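Local structure of periplasmic sugar-binding protein (4RXU) at residues A[243-257]-A[269-283]. The protein probably serves as the sugar-binding subunit of an ABC-type carbohydrate transporter, and holds beta-D-glucopyranose in its pocket here. Residues are numbered along the deposited sequence; the frame is centred on the assembly and turned at random.
Sequences KGKVYILAPNDGTAR and VTEYFVTGQDAEKAS. With BGC (beta-D-glucopyranose), chain C.
Strands 246-249 and 269-274 run parallel, their axes 4.7 Å apart and crossing at -25°, joined by backbone bonds such as V246 N to E271 O and F273 N to V246 O. With helix 253-264 between them they form a beta-alpha-beta unit at one border of a four-stranded parallel sheet, in a periplasmic binding protein of the ChvE type. On one face Y247 and F273 lie alongside each other; the planes differ by only 7°, but the rings are so far offset that they hardly overlap, with Y247 CE2 3.4 Å from F273 CD1. On the other, beneath the helix, I248 CG2 meets V274 CG2 at 3.7 Å, and A250 CB leans on the same methyl.

Past the strand ends, T275 OG1 donates to A250 O, and Q277 NE2 meets P251 O head-on at 2.8 Å with the oxygen in its amide plane; Q277 OE1 is bonded to K298, itself a sugar ligand, so both ends of the amide are held. The loops then reach the sugar: N252 ND2 and D278 OD2 both grip its O4, while N252 OD1 caps the helix by accepting from T255 N. D253 ties the second loop to this helix: OD2 takes E280 N at 2.7 Å, while OD1 is held by T295 and Q292. R257, bent at chi3, lays one guanidinium face on A282 CB, and its NH1 reaches S283 OG at 3.0 Å. An alanine in its place would probably uncover the A282 methyl and leave S283 OG without its NH1 partner. That oxygen lies at the guanidinium edge, 4° out of plane.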
loop_
_atom_site.group_PDB
_atom_site.type_symbol
_atom_site.label_atom_id
_atom_site.label_comp_id
_atom_site.label_asym_id
_atom_site.label_seq_id
_atom_site.Cartn_x
_atom_site.Cartn_y
_atom_site.Cartn_z
ATOM N N LYS A 243 -12.160 -24.199 -6.995
ATOM C CA LYS A 243 -12.052 -23.935 -5.580
ATOM C C LYS A 243 -11.183 -24.984 -4.936
ATOM O O LYS A 243 -10.085 -25.259 -5.420
ATOM C CB LYS A 243 -13.446 -23.831 -4.972
ATOM C CG LYS A 243 -14.148 -22.610 -5.524
ATOM C CD LYS A 243 -15.606 -22.556 -5.207
ATOM C CE LYS A 243 -16.242 -21.462 -6.035
ATOM N NZ LYS A 243 -17.623 -21.215 -5.600
ATOM N N GLY A 244 -11.657 -25.567 -3.842
ATOM C CA GLY A 244 -10.835 -26.439 -3.040
ATOM C C GLY A 244 -9.784 -25.647 -2.287
ATOM O O GLY A 244 -10.084 -24.792 -1.472
ATOM N N LYS A 245 -8.535 -25.953 -2.563
ATOM C CA LYS A 245 -7.430 -25.269 -1.908
ATOM C C LYS A 245 -6.930 -24.146 -2.788
ATOM O O LYS A 245 -6.343 -24.398 -3.845
ATOM C CB LYS A 245 -6.309 -26.249 -1.673
ATOM C CG LYS A 245 -5.158 -25.679 -0.886
ATOM C CD LYS A 245 -4.487 -26.814 -0.171
ATOM C CE LYS A 245 -3.034 -26.810 -0.507
ATOM N NZ LYS A 245 -2.464 -28.095 -0.037
ATOM N N VAL A 246 -7.100 -22.906 -2.332
ATOM C CA VAL A 246 -6.980 -21.764 -3.216
ATOM C C VAL A 246 -6.012 -20.745 -2.665
ATOM O O VAL A 246 -5.710 -20.722 -1.484
ATOM C CB VAL A 246 -8.346 -21.107 -3.513
ATOM C CG1 VAL A 246 -9.361 -22.147 -3.974
ATOM C CG2 VAL A 246 -8.876 -20.332 -2.315
ATOM N N TYR A 247 -5.543 -19.900 -3.573
ATOM C CA TYR A 247 -4.473 -18.936 -3.332
ATOM C C TYR A 247 -4.996 -17.557 -3.728
ATOM O O TYR A 247 -5.501 -17.382 -4.838
ATOM C CB TYR A 247 -3.240 -19.370 -4.141
ATOM C CG TYR A 247 -2.747 -20.657 -3.593
ATOM C CD1 TYR A 247 -3.304 -21.877 -4.002
ATOM C CD2 TYR A 247 -1.779 -20.677 -2.609
ATOM C CE1 TYR A 247 -2.894 -23.071 -3.434
ATOM C CE2 TYR A 247 -1.351 -21.878 -2.044
ATOM C CZ TYR A 247 -1.915 -23.062 -2.467
ATOM O OH TYR A 247 -1.505 -24.245 -1.908
ATOM N N ILE A 248 -4.902 -16.598 -2.808
ATOM C CA ILE A 248 -5.530 -15.299 -2.967
ATOM C C ILE A 248 -4.500 -14.188 -2.752
ATOM O O ILE A 248 -3.916 -14.054 -1.676
ATOM C CB ILE A 248 -6.661 -15.085 -1.958
ATOM C CG1 ILE A 248 -7.706 -16.211 -2.046
ATOM C CG2 ILE A 248 -7.295 -13.697 -2.147
ATOM C CD1 ILE A 248 -8.634 -16.296 -0.857
ATOM N N LEU A 249 -4.268 -13.419 -3.814
ATOM C CA LEU A 249 -3.401 -12.228 -3.761
ATOM C C LEU A 249 -4.284 -11.059 -3.353
ATOM O O LEU A 249 -4.876 -10.412 -4.208
ATOM C CB LEU A 249 -2.747 -11.948 -5.115
ATOM C CG LEU A 249 -1.800 -10.732 -5.064
ATOM C CD1 LEU A 249 -0.502 -11.052 -4.332
ATOM C CD2 LEU A 249 -1.526 -10.260 -6.474
ATOM N N ALA A 250 -4.428 -10.833 -2.053
ATOM C CA ALA A 250 -5.208 -9.672 -1.566
ATOM C C ALA A 250 -4.202 -8.554 -1.320
ATOM O O ALA A 250 -3.137 -8.787 -0.733
ATOM C CB ALA A 250 -5.969 -10.016 -0.287
ATOM N N PRO A 251 -4.535 -7.306 -1.745
ATOM C CA PRO A 251 -3.472 -6.291 -1.796
ATOM C C PRO A 251 -3.191 -5.582 -0.478
ATOM O O PRO A 251 -2.102 -5.084 -0.287
ATOM C CB PRO A 251 -3.988 -5.310 -2.864
ATOM C CG PRO A 251 -5.482 -5.436 -2.779
ATOM C CD PRO A 251 -5.727 -6.896 -2.506
ATOM N N ASN A 252 -4.165 -5.532 0.436
ATOM C CA ASN A 252 -3.870 -4.991 1.763
ATOM C C ASN A 252 -4.718 -5.671 2.811
ATOM O O ASN A 252 -5.510 -6.536 2.482
ATOM C CB ASN A 252 -3.993 -3.455 1.825
ATOM C CG ASN A 252 -5.426 -2.959 1.903
ATOM O OD1 ASN A 252 -6.396 -3.701 1.704
ATOM N ND2 ASN A 252 -5.565 -1.656 2.155
ATOM N N ASP A 253 -4.582 -5.260 4.066
ATOM C CA ASP A 253 -5.254 -5.963 5.172
ATOM C C ASP A 253 -6.772 -5.911 5.149
ATOM O O ASP A 253 -7.433 -6.954 5.249
ATOM C CB ASP A 253 -4.721 -5.469 6.509
ATOM C CG ASP A 253 -3.380 -6.092 6.853
ATOM O OD1 ASP A 253 -2.941 -7.026 6.151
ATOM O OD2 ASP A 253 -2.789 -5.678 7.867
ATOM N N GLY A 254 -7.344 -4.715 5.027
ATOM C CA GLY A 254 -8.792 -4.648 5.079
ATOM C C GLY A 254 -9.412 -5.411 3.924
ATOM O O GLY A 254 -10.393 -6.130 4.091
ATOM N N THR A 255 -8.864 -5.236 2.724
ATOM C CA THR A 255 -9.416 -5.972 1.590
ATOM C C THR A 255 -9.201 -7.492 1.748
ATOM O O THR A 255 -10.060 -8.279 1.351
ATOM C CB THR A 255 -8.860 -5.464 0.234
ATOM O OG1 THR A 255 -7.439 -5.668 0.149
ATOM C CG2 THR A 255 -9.213 -3.998 -0.020
ATOM N N ALA A 256 -8.068 -7.887 2.346
ATOM C CA ALA A 256 -7.821 -9.296 2.672
ATOM C C ALA A 256 -8.898 -9.888 3.578
ATOM O O ALA A 256 -9.350 -11.019 3.349
ATOM C CB ALA A 256 -6.454 -9.462 3.309
ATOM N N ARG A 257 -9.303 -9.151 4.602
ATOM C CA ARG A 257 -10.306 -9.675 5.521
ATOM C C ARG A 257 -11.636 -9.799 4.805
ATOM O O ARG A 257 -12.348 -10.778 5.001
ATOM C CB ARG A 257 -10.408 -8.804 6.766
ATOM C CG ARG A 257 -9.127 -8.794 7.605
ATOM C CD ARG A 257 -9.365 -8.251 9.011
ATOM N NE ARG A 257 -10.081 -6.963 9.003
ATOM C CZ ARG A 257 -9.522 -5.785 8.730
ATOM N NH1 ARG A 257 -8.216 -5.715 8.489
ATOM N NH2 ARG A 257 -10.281 -4.665 8.686
ATOM N N VAL A 269 -14.634 -24.180 -0.910
ATOM C CA VAL A 269 -13.273 -23.739 -0.588
ATOM C C VAL A 269 -12.856 -24.459 0.686
ATOM O O VAL A 269 -13.319 -24.141 1.787
ATOM C CB VAL A 269 -13.189 -22.210 -0.419
ATOM C CG1 VAL A 269 -11.795 -21.783 0.048
ATOM C CG2 VAL A 269 -13.551 -21.529 -1.729
ATOM N N THR A 270 -12.013 -25.464 0.519
ATOM C CA THR A 270 -11.588 -26.285 1.659
ATOM C C THR A 270 -10.432 -25.673 2.425
ATOM O O THR A 270 -10.233 -25.982 3.589
ATOM C CB THR A 270 -11.220 -27.713 1.236
ATOM O OG1 THR A 270 -10.208 -27.658 0.216
ATOM C CG2 THR A 270 -12.497 -28.458 0.751
ATOM N N GLU A 271 -9.670 -24.812 1.769
ATOM C CA GLU A 271 -8.570 -24.112 2.407
ATOM C C GLU A 271 -8.221 -22.915 1.551
ATOM O O GLU A 271 -8.281 -23.012 0.339
ATOM C CB GLU A 271 -7.314 -24.992 2.543
ATOM C CG GLU A 271 -6.301 -24.379 3.513
ATOM C CD GLU A 271 -5.030 -25.194 3.707
ATOM O OE1 GLU A 271 -4.875 -26.241 3.047
ATOM O OE2 GLU A 271 -4.174 -24.782 4.532
ATOM N N TYR A 272 -7.830 -21.806 2.167
ATOM C CA TYR A 272 -7.340 -20.677 1.396
ATOM C C TYR A 272 -6.107 -20.090 2.068
ATOM O O TYR A 272 -5.953 -20.121 3.309
ATOM C CB TYR A 272 -8.401 -19.590 1.183
ATOM C CG TYR A 272 -8.841 -18.899 2.449
ATOM C CD1 TYR A 272 -8.125 -17.826 2.975
ATOM C CD2 TYR A 272 -10.008 -19.298 3.105
ATOM C CE1 TYR A 272 -8.528 -17.206 4.154
ATOM C CE2 TYR A 272 -10.428 -18.682 4.281
ATOM C CZ TYR A 272 -9.689 -17.648 4.807
ATOM O OH TYR A 272 -10.121 -17.056 5.975
ATOM N N PHE A 273 -5.218 -19.595 1.209
ATOM C CA PHE A 273 -4.051 -18.814 1.581
ATOM C C PHE A 273 -4.281 -17.399 1.082
ATOM O O PHE A 273 -4.630 -17.205 -0.078
ATOM C CB PHE A 273 -2.802 -19.427 0.952
ATOM C CG PHE A 273 -2.498 -20.801 1.459
ATOM C CD1 PHE A 273 -3.057 -21.925 0.858
ATOM C CD2 PHE A 273 -1.669 -20.965 2.548
ATOM C CE1 PHE A 273 -2.778 -23.190 1.342
ATOM C CE2 PHE A 273 -1.390 -22.225 3.033
ATOM C CZ PHE A 273 -1.948 -23.335 2.430
ATOM N N VAL A 274 -4.160 -16.406 1.955
ATOM C CA VAL A 274 -4.459 -15.027 1.576
ATOM C C VAL A 274 -3.418 -14.075 2.151
ATOM O O VAL A 274 -2.976 -14.192 3.307
ATOM C CB VAL A 274 -5.873 -14.561 2.008
ATOM C CG1 VAL A 274 -6.037 -14.542 3.526
ATOM C CG2 VAL A 274 -6.195 -13.212 1.379
ATOM N N THR A 275 -3.057 -13.103 1.320
ATOM C CA THR A 275 -2.023 -12.129 1.612
ATOM C C THR A 275 -2.629 -10.837 2.132
ATOM O O THR A 275 -3.834 -10.715 2.234
ATOM C CB THR A 275 -1.173 -11.851 0.355
ATOM O OG1 THR A 275 -1.986 -11.259 -0.657
ATOM C CG2 THR A 275 -0.558 -13.108 -0.152
ATOM N N GLY A 276 -1.765 -9.890 2.487
ATOM C CA GLY A 276 -2.195 -8.553 2.912
ATOM C C GLY A 276 -1.007 -7.646 3.162
ATOM O O GLY A 276 0.123 -7.992 2.865
ATOM N N GLN A 277 -1.285 -6.449 3.656
ATOM C CA GLN A 277 -0.241 -5.551 4.121
ATOM C C GLN A 277 -0.834 -4.474 5.013
ATOM O O GLN A 277 -2.020 -4.187 4.916
ATOM C CB GLN A 277 0.505 -4.866 2.968
ATOM C CG GLN A 277 -0.305 -3.816 2.234
ATOM C CD GLN A 277 0.505 -3.149 1.148
ATOM O OE1 GLN A 277 1.508 -2.486 1.419
ATOM N NE2 GLN A 277 0.082 -3.332 -0.091
ATOM N N ASP A 278 0.050 -3.930 5.854
ATOM C CA ASP A 278 -0.153 -2.766 6.747
ATOM C C ASP A 278 -0.198 -3.181 8.225
ATOM O O ASP A 278 -0.119 -2.328 9.106
ATOM C CB ASP A 278 -1.430 -1.975 6.444
ATOM C CG ASP A 278 -1.418 -1.276 5.076
ATOM O OD1 ASP A 278 -0.359 -1.149 4.422
ATOM O OD2 ASP A 278 -2.511 -0.806 4.691
ATOM N N ALA A 279 -0.345 -4.484 8.500
ATOM C CA ALA A 279 -0.427 -4.963 9.888
ATOM C C ALA A 279 -1.502 -4.211 10.678
ATOM O O ALA A 279 -1.315 -3.852 11.840
ATOM C CB ALA A 279 0.928 -4.908 10.589
ATOM N N GLU A 280 -2.654 -4.018 10.049
ATOM C CA GLU A 280 -3.809 -3.485 10.761
ATOM C C GLU A 280 -4.159 -4.450 11.903
ATOM O O GLU A 280 -4.068 -5.661 11.754
ATOM C CB GLU A 280 -4.993 -3.289 9.808
ATOM C CG GLU A 280 -4.740 -2.195 8.741
ATOM C CD GLU A 280 -4.697 -0.759 9.273
ATOM O OE1 GLU A 280 -5.198 -0.500 10.395
ATOM O OE2 GLU A 280 -4.170 0.125 8.557
ATOM N N LYS A 281 -4.590 -3.901 13.033
ATOM C CA LYS A 281 -4.846 -4.710 14.225
ATOM C C LYS A 281 -5.810 -5.853 13.941
ATOM O O LYS A 281 -5.578 -6.981 14.369
ATOM C CB LYS A 281 -5.309 -3.836 15.389
ATOM C CG LYS A 281 -4.194 -2.924 15.885
ATOM C CD LYS A 281 -4.624 -2.045 17.043
ATOM C CE LYS A 281 -3.546 -1.092 17.493
ATOM N NZ LYS A 281 -4.033 -0.263 18.631
ATOM N N ALA A 282 -6.888 -5.554 13.216
ATOM C CA ALA A 282 -7.902 -6.570 12.952
ATOM C C ALA A 282 -7.318 -7.681 12.112
ATOM O O ALA A 282 -7.740 -8.831 12.234
ATOM C CB ALA A 282 -9.138 -5.969 12.277
ATOM N N SER A 283 -6.365 -7.352 11.242
ATOM C CA SER A 283 -5.710 -8.414 10.465
ATOM C C SER A 283 -4.680 -9.183 11.267
ATOM O O SER A 283 -4.470 -10.372 11.020
ATOM C CB SER A 283 -5.059 -7.893 9.171
ATOM O OG SER A 283 -6.036 -7.695 8.179
HETATM C C2 BGC C . -0.524 2.223 0.916
HETATM C C3 BGC C . -1.019 0.973 1.617
HETATM C C4 BGC C . -2.513 1.102 1.876
HETATM C C5 BGC C . -3.267 1.464 0.595
HETATM C C6 BGC C . -4.731 1.766 0.822
HETATM C C1 BGC C . -1.330 2.277 -0.371
HETATM O O1 BGC C . -0.851 3.236 -1.267
HETATM O O2 BGC C . 0.881 2.103 0.667
HETATM O O3 BGC C . -0.296 0.836 2.837
HETATM O O4 BGC C . -3.015 -0.182 2.295
HETATM O O5 BGC C . -2.679 2.591 -0.024
HETATM O O6 BGC C . -4.924 2.706 1.881
HETATM O O HOH W 1 -1.702 -26.986 3.052
#